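Local coordinates for protein ribonucleoside-diphosphate reductase subunit beta (PDB 6ZJK) that forms the R2 subunit of a ribonucleotide reductase, holding the di-iron site and probably supplying the radical with which the enzyme reduces ribonucleoside diphosphates to deoxyribonucleotides, at residues I76-N79 with E80-K83; P154-R157 with D158-D162; N94-D97 with K98-F102. All blocks are in the same frame, centred on the assembly; numbering follows the deposited sequence.

Along the chain the order is contact 1, contact 3, contact 2. Contact 1 is the entry to the short helix 79-84; contact 3 follows on the long helix 90-118, and contact 2 spans the whole of helix 154-161 and the residue that ends it. Contacts 2 and 3 lie with centres about 11 Å apart and touch directly: Ile160 CG2 is 3.6 Å from Ile100 CG2, so the two helices pack against each other. Contact 1 stands apart, its centre about 18 Å from contact 2 and 19 Å from contact 3. All three sit on the same side of the chain's centre, within an all-alpha R2 fold; the Ile100 side chain of contact 3 is about 12 Å from a bound iron.

Contact 1: residues I76-N79 with E80-K83; sequences ISLN and EDIK
The carbonyl oxygen of Leu78 receives the amide of Ile82 at 3.0 Å, Ile82 N to Leu78 O, with the donor almost in line with the C=O bond. This is the first full-turn bond across residues 76-79 and 80-83, and it starts the helix. The same oxygen is covered by aliphatic carbon. Ile82 turns CG1 anti to its own carbonyl carbon (chi1 -62°), which brings CG1 to 3.3 Å from Leu78 O, while CB of Asp81 lies 3.5 Å from that oxygen. One residue on, Lys83 CG rests 3.5 Å from Asn79 O.

Leu78 and Asp81 run past each other at a slant, their nearest side-chain atoms being Leu78 CD2 and Asp81 OD2, 4.2 Å apart. The methyl only brushes the carboxylate, whose polar partners come from the start of helix 225-255: OD1 bonds to the backbone N of Ala226 and OD2 to the hydroxyl of Thr227. Two bonds therefore satisfy this buried acid and tie the first turn of helix 79-84 to that helix. Leu78 also packs on Tyr146 and Thr150 of helix 124-151, and Ile82 touches Thr150 as well.

Upstream, Ser77 OG takes the amide of Asn79 at 3.1 Å, Ser77 OG to Asn79 N, in a nearly straight bond of 169°. That closes a small turn around Leu78, which holds the N-cap position with its aliphatic side chain buried in the protein. The whole is an ST turn leading into the N-terminus of a short surface helix.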
loop_
_atom_site.group_PDB
_atom_site.type_symbol
_atom_site.label_atom_id
_atom_site.label_comp_id
_atom_site.label_asym_id
_atom_site.label_seq_id
_atom_site.Cartn_x
_atom_site.Cartn_y
_atom_site.Cartn_z
ATOM N N ILE A 76 10.956 19.151 0.628
ATOM C CA ILE A 76 10.486 20.485 0.394
ATOM C C ILE A 76 10.812 21.317 1.612
ATOM O O ILE A 76 10.339 21.061 2.645
ATOM C CB ILE A 76 8.992 20.472 0.139
ATOM C CG1 ILE A 76 8.693 19.790 -1.170
ATOM C CG2 ILE A 76 8.466 21.869 0.106
ATOM C CD1 ILE A 76 7.380 19.095 -1.158
ATOM N N SER A 77 11.598 22.340 1.450
ATOM C CA SER A 77 12.011 23.101 2.623
ATOM C C SER A 77 10.913 24.046 3.105
ATOM O O SER A 77 10.293 24.760 2.314
ATOM C CB SER A 77 13.254 23.919 2.304
ATOM O OG SER A 77 13.324 25.020 3.180
ATOM N N LEU A 78 10.804 24.108 4.434
ATOM C CA LEU A 78 9.818 24.909 5.158
ATOM C C LEU A 78 10.452 26.138 5.803
ATOM O O LEU A 78 9.845 26.751 6.687
ATOM C CB LEU A 78 9.104 24.066 6.222
ATOM C CG LEU A 78 8.173 22.974 5.679
ATOM C CD1 LEU A 78 7.442 22.229 6.802
ATOM C CD2 LEU A 78 7.167 23.554 4.671
ATOM N N ASN A 79 11.686 26.483 5.419
ATOM C CA ASN A 79 12.441 27.506 6.130
ATOM C C ASN A 79 11.678 28.823 6.190
ATOM O O ASN A 79 11.723 29.513 7.212
ATOM C CB ASN A 79 13.803 27.704 5.472
ATOM C CG ASN A 79 14.818 26.654 5.892
ATOM O OD1 ASN A 79 14.491 25.679 6.581
ATOM N ND2 ASN A 79 16.061 26.841 5.467
ATOM N N GLU A 80 10.955 29.178 5.121
ATOM C CA GLU A 80 10.207 30.435 5.131
ATOM C C GLU A 80 8.976 30.344 6.025
ATOM O O GLU A 80 8.624 31.318 6.703
ATOM C CB GLU A 80 9.795 30.833 3.707
ATOM C CG GLU A 80 10.932 31.364 2.844
ATOM C CD GLU A 80 11.678 32.509 3.515
ATOM O OE1 GLU A 80 11.030 33.528 3.853
ATOM O OE2 GLU A 80 12.908 32.389 3.717
ATOM N N ASP A 81 8.336 29.173 6.075
ATOM C CA ASP A 81 7.164 29.006 6.927
ATOM C C ASP A 81 7.525 29.011 8.415
ATOM O O ASP A 81 6.705 29.430 9.244
ATOM C CB ASP A 81 6.438 27.704 6.585
ATOM C CG ASP A 81 5.853 27.705 5.156
ATOM O OD1 ASP A 81 6.358 28.456 4.286
ATOM O OD2 ASP A 81 4.839 26.998 4.929
ATOM N N ILE A 82 8.739 28.582 8.775
ATOM C CA ILE A 82 9.155 28.655 10.178
ATOM C C ILE A 82 9.128 30.097 10.668
ATOM O O ILE A 82 8.627 30.391 11.760
ATOM C CB ILE A 82 10.550 28.030 10.346
ATOM C CG1 ILE A 82 10.519 26.539 9.960
ATOM C CG2 ILE A 82 11.011 28.208 11.764
ATOM C CD1 ILE A 82 11.875 25.862 9.983
ATOM N N LYS A 83 9.606 31.025 9.840
ATOM C CA LYS A 83 9.629 32.397 10.340
ATOM C C LYS A 83 8.227 33.001 10.357
ATOM O O LYS A 83 7.864 33.719 11.294
ATOM C CB LYS A 83 10.537 33.252 9.454
ATOM C CG LYS A 83 11.789 32.558 8.888
ATOM C CD LYS A 83 12.932 33.571 8.752
ATOM C CE LYS A 83 13.735 33.409 7.463
ATOM N NZ LYS A 83 15.019 34.163 7.439
#

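Contact 2: residues P154-R157 with D158-D162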
loop_
_atom_site.group_PDB
_atom_site.type_symbol
_atom_site.label_atom_id
_atom_site.label_comp_id
_atom_site.label_asym_id
_atom_site.label_seq_id
_atom_site.Cartn_x
_atom_site.Cartn_y
_atom_site.Cartn_z
ATOM N N PRO A 154 7.121 21.093 20.153
ATOM C CA PRO A 154 6.367 19.857 20.446
ATOM C C PRO A 154 5.060 20.077 21.192
ATOM O O PRO A 154 4.112 19.308 20.986
ATOM C CB PRO A 154 7.350 19.042 21.317
ATOM C CG PRO A 154 8.674 19.508 20.942
ATOM C CD PRO A 154 8.505 20.995 20.662
ATOM N N ILE A 155 4.986 21.071 22.084
ATOM C CA ILE A 155 3.752 21.183 22.854
ATOM C C ILE A 155 2.618 21.706 21.977
ATOM O O ILE A 155 1.537 21.108 21.917
ATOM C CB ILE A 155 3.974 22.065 24.096
ATOM C CG1 ILE A 155 5.013 21.427 25.009
ATOM C CG2 ILE A 155 2.691 22.221 24.882
ATOM C CD1 ILE A 155 4.436 20.598 26.123
ATOM N N THR A 156 2.849 22.715 21.129
ATOM C CA THR A 156 1.873 23.211 20.156
ATOM C C THR A 156 1.462 22.122 19.168
ATOM O O THR A 156 0.301 22.071 18.748
ATOM C CB THR A 156 2.441 24.418 19.410
ATOM O OG1 THR A 156 2.771 25.445 20.350
ATOM C CG2 THR A 156 1.435 24.947 18.402
ATOM N N ARG A 157 2.465 21.359 18.715
ATOM C CA ARG A 157 2.257 20.288 17.745
ATOM C C ARG A 157 1.226 19.284 18.236
ATOM O O ARG A 157 0.302 18.911 17.491
ATOM C CB ARG A 157 3.589 19.575 17.480
ATOM C CG ARG A 157 3.543 18.358 16.588
ATOM C CD ARG A 157 4.817 17.482 16.789
ATOM N NE ARG A 157 4.837 16.807 18.083
ATOM C CZ ARG A 157 5.939 16.492 18.756
ATOM N NH1 ARG A 157 7.136 16.798 18.273
ATOM N NH2 ARG A 157 5.844 15.868 19.917
ATOM N N ASP A 158 1.377 18.838 19.495
ATOM C CA ASP A 158 0.483 17.829 20.062
ATOM C C ASP A 158 -0.912 18.396 20.281
ATOM O O ASP A 158 -1.898 17.653 20.207
ATOM C CB ASP A 158 1.051 17.278 21.388
ATOM C CG ASP A 158 2.171 16.230 21.192
ATOM O OD1 ASP A 158 2.519 15.896 20.038
ATOM O OD2 ASP A 158 2.720 15.741 22.212
ATOM N N LYS A 159 -1.005 19.702 20.565
ATOM C CA LYS A 159 -2.291 20.371 20.714
ATOM C C LYS A 159 -3.065 20.382 19.391
ATOM O O LYS A 159 -4.291 20.253 19.389
ATOM C CB LYS A 159 -2.063 21.793 21.221
ATOM C CG LYS A 159 -3.307 22.503 21.748
ATOM C CD LYS A 159 -3.209 23.999 21.472
ATOM C CE LYS A 159 -4.119 24.835 22.388
ATOM N NZ LYS A 159 -3.789 26.274 22.449
ATOM N N ILE A 160 -2.364 20.550 18.263
ATOM C CA ILE A 160 -3.026 20.531 16.957
ATOM C C ILE A 160 -3.464 19.112 16.593
ATOM O O ILE A 160 -4.587 18.903 16.122
ATOM C CB ILE A 160 -2.128 21.158 15.878
ATOM C CG1 ILE A 160 -1.972 22.663 16.151
ATOM C CG2 ILE A 160 -2.711 20.912 14.468
ATOM C CD1 ILE A 160 -0.806 23.291 15.429
ATOM N N TYR A 161 -2.581 18.120 16.803
ATOM C CA TYR A 161 -2.980 16.715 16.696
ATOM C C TYR A 161 -4.307 16.449 17.415
ATOM O O TYR A 161 -5.201 15.795 16.864
ATOM C CB TYR A 161 -1.916 15.793 17.298
ATOM C CG TYR A 161 -0.680 15.362 16.503
ATOM C CD1 TYR A 161 -0.638 15.327 15.111
ATOM C CD2 TYR A 161 0.434 14.910 17.198
ATOM C CE1 TYR A 161 0.537 14.877 14.439
ATOM C CE2 TYR A 161 1.573 14.486 16.570
ATOM C CZ TYR A 161 1.641 14.457 15.205
ATOM O OH TYR A 161 2.838 13.990 14.678
ATOM N N ASP A 162 -4.454 16.944 18.653
ATOM C CA ASP A 162 -5.578 16.588 19.517
ATOM C C ASP A 162 -6.774 17.535 19.371
ATOM O O ASP A 162 -7.681 17.502 20.209
ATOM C CB ASP A 162 -5.142 16.572 20.987
ATOM C CG ASP A 162 -4.366 15.322 21.359
ATOM O OD1 ASP A 162 -4.574 14.268 20.730
ATOM O OD2 ASP A 162 -3.539 15.393 22.286
#
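Asp158 OD1 lies at the edge of the Arg157 guanidinium, in its plane, and Pro154 covers one face with its CA 3.7 Å above the middle of the group. From the carboxylate's side the geometry is less regular: NE of Arg157 reaches OD1 of Asp158 at 3.2 Å from well above the carboxylate plane, the two flat groups being turned 52° against each other. NH2 adds a weak second bond to the same oxygen, so one acid oxygen bridges two nitrogens. Arg157 sets CG anti to its backbone N (chi1 175°) and then bends at chi3, which folds the guanidinium back alongside its sequence neighbour. The remaining nitrogen, NH1, has its salt bridge with Asp149 of helix 124-151. The Tyr161 ring comes close to Arg157 obliquely, CE2 of Tyr161 lying 4.3 Å from Arg157 NE.

The backbone is a two-turn alpha-helix with i to i+4 bonds, the straightest running from Tyr161 N to Arg157 O at 3.1 Å and 177°, and a weak i+3 bond from Ile160 N to Arg157 O. This short helix packs on helices 90-118 and 124-151 of the R2 bundle, and its C-terminal part also meets the second subunit. Thr156 and Ile160, a turn apart, run alongside each other in the same direction, with Thr156 CG2 4.1 Å from Ile160 CD1; Ile160 also packs on Leu148. Tyr161 OH hydrogen-bonds to Ser145 of its own chain and to the backbone N of Asn52 of the second subunit. Just past the helix, Asp162 OD2 makes salt bridges with Arg53 and Arg35 of that subunit.

Contact 3: residues N94-D97 with K98-F102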
loop_
_atom_site.group_PDB
_atom_site.type_symbol
_atom_site.label_atom_id
_atom_site.label_comp_id
_atom_site.label_asym_id
_atom_site.label_seq_id
_atom_site.Cartn_x
_atom_site.Cartn_y
_atom_site.Cartn_z
ATOM N N ASN A 94 -6.580 29.604 14.366
ATOM C CA ASN A 94 -7.780 28.826 14.654
ATOM C C ASN A 94 -8.190 27.997 13.447
ATOM O O ASN A 94 -8.453 26.792 13.563
ATOM C CB ASN A 94 -8.922 29.768 15.067
ATOM C CG ASN A 94 -10.254 29.051 15.200
ATOM O OD1 ASN A 94 -10.531 28.439 16.221
ATOM N ND2 ASN A 94 -11.095 29.145 14.167
ATOM N N ALA A 95 -8.161 28.602 12.262
ATOM C CA ALA A 95 -8.557 27.861 11.072
ATOM C C ALA A 95 -7.508 26.812 10.707
ATOM O O ALA A 95 -7.849 25.658 10.444
ATOM C CB ALA A 95 -8.795 28.833 9.914
ATOM N N PHE A 96 -6.226 27.186 10.755
ATOM C CA PHE A 96 -5.125 26.281 10.423
ATOM C C PHE A 96 -5.122 25.030 11.307
ATOM O O PHE A 96 -4.964 23.907 10.806
ATOM C CB PHE A 96 -3.800 27.055 10.509
ATOM C CG PHE A 96 -2.568 26.234 10.172
ATOM C CD1 PHE A 96 -1.969 25.432 11.139
ATOM C CD2 PHE A 96 -1.980 26.314 8.919
ATOM C CE1 PHE A 96 -0.826 24.658 10.836
ATOM C CE2 PHE A 96 -0.836 25.544 8.605
ATOM C CZ PHE A 96 -0.267 24.727 9.565
ATOM N N ASP A 97 -5.256 25.200 12.628
ATOM C CA ASP A 97 -5.197 24.060 13.545
ATOM C C ASP A 97 -6.328 23.066 13.282
ATOM O O ASP A 97 -6.107 21.851 13.240
ATOM C CB ASP A 97 -5.256 24.546 15.005
ATOM C CG ASP A 97 -4.063 25.428 15.398
ATOM O OD1 ASP A 97 -3.164 25.650 14.553
ATOM O OD2 ASP A 97 -4.029 25.917 16.560
ATOM N N LYS A 98 -7.560 23.562 13.121
ATOM C CA LYS A 98 -8.697 22.653 12.970
ATOM C C LYS A 98 -8.683 21.927 11.627
ATOM O O LYS A 98 -9.088 20.763 11.539
ATOM C CB LYS A 98 -10.009 23.414 13.158
ATOM C CG LYS A 98 -10.239 23.842 14.610
ATOM C CD LYS A 98 -11.232 24.973 14.707
ATOM C CE LYS A 98 -11.259 25.524 16.123
ATOM N NZ LYS A 98 -11.604 24.447 17.093
ATOM N N ILE A 99 -8.247 22.600 10.570
ATOM C CA ILE A 99 -8.308 22.006 9.245
ATOM C C ILE A 99 -7.274 20.899 9.121
ATOM O O ILE A 99 -7.574 19.789 8.656
ATOM C CB ILE A 99 -8.106 23.085 8.172
ATOM C CG1 ILE A 99 -9.355 23.968 8.045
ATOM C CG2 ILE A 99 -7.704 22.460 6.873
ATOM C CD1 ILE A 99 -9.107 25.207 7.252
ATOM N N ILE A 100 -6.041 21.179 9.540
ATOM C CA ILE A 100 -4.996 20.181 9.366
ATOM C C ILE A 100 -5.220 18.994 10.305
ATOM O O ILE A 100 -4.864 17.860 9.975
ATOM C CB ILE A 100 -3.609 20.831 9.500
ATOM C CG1 ILE A 100 -2.581 19.986 8.739
ATOM C CG2 ILE A 100 -3.232 20.987 10.933
ATOM C CD1 ILE A 100 -1.334 20.738 8.356
ATOM N N SER A 101 -5.850 19.211 11.459
ATOM C CA SER A 101 -6.167 18.014 12.234
ATOM C C SER A 101 -7.292 17.222 11.572
ATOM O O SER A 101 -7.234 15.988 11.499
ATOM C CB SER A 101 -6.537 18.384 13.662
ATOM O OG SER A 101 -7.169 17.300 14.314
ATOM N N PHE A 102 -8.254 17.872 10.920
ATOM C CA PHE A 102 -9.302 17.168 10.183
ATOM C C PHE A 102 -8.744 16.405 8.993
ATOM O O PHE A 102 -9.089 15.235 8.781
ATOM C CB PHE A 102 -10.359 18.171 9.715
ATOM C CG PHE A 102 -11.472 17.555 8.929
ATOM C CD1 PHE A 102 -12.287 16.578 9.491
ATOM C CD2 PHE A 102 -11.706 17.951 7.624
ATOM C CE1 PHE A 102 -13.317 16.013 8.764
ATOM C CE2 PHE A 102 -12.741 17.380 6.887
ATOM C CZ PHE A 102 -13.552 16.420 7.471
#
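From Asn94 to Ser101 the chain is plain alpha-helix, with four i to i+4 bonds across the contact, of which Lys98 N to Asn94 O is weak at 3.4 Å. The bond from Ile99 N to Ala95 O is shorter, at 3.1 Å. Lys98 lies obliquely over Asn94, tightest where Lys98 CE comes within 3.0 Å of Asn94 OD1. That touch is methylene against amide oxygen. The lysine chain is extended until it bends at chi4 (-58°), taking NZ to a salt bridge with Asp167.

Phe96 and Ile100 form the apolar pair one turn apart, with Phe96 CZ 4.3 Å from Ile100 CD1. Ile100 has CG1 opposite its backbone N (chi1 -155°), which tucks CG2 in against the helix, 3.4 Å from Phe96 O. The carboxylate of Asp97 carries OD1 at the edge of the Phe96 ring, while its salt bridge goes to Arg93 a turn earlier.

Helix 190-220 covers Ala95, Phe96 and Ile99 with Phe214. Helix 262-287 adds Trp282 and Val286 beside Lys98, and Ile160 of helix 154-161 packs on Asp97 and Ile100.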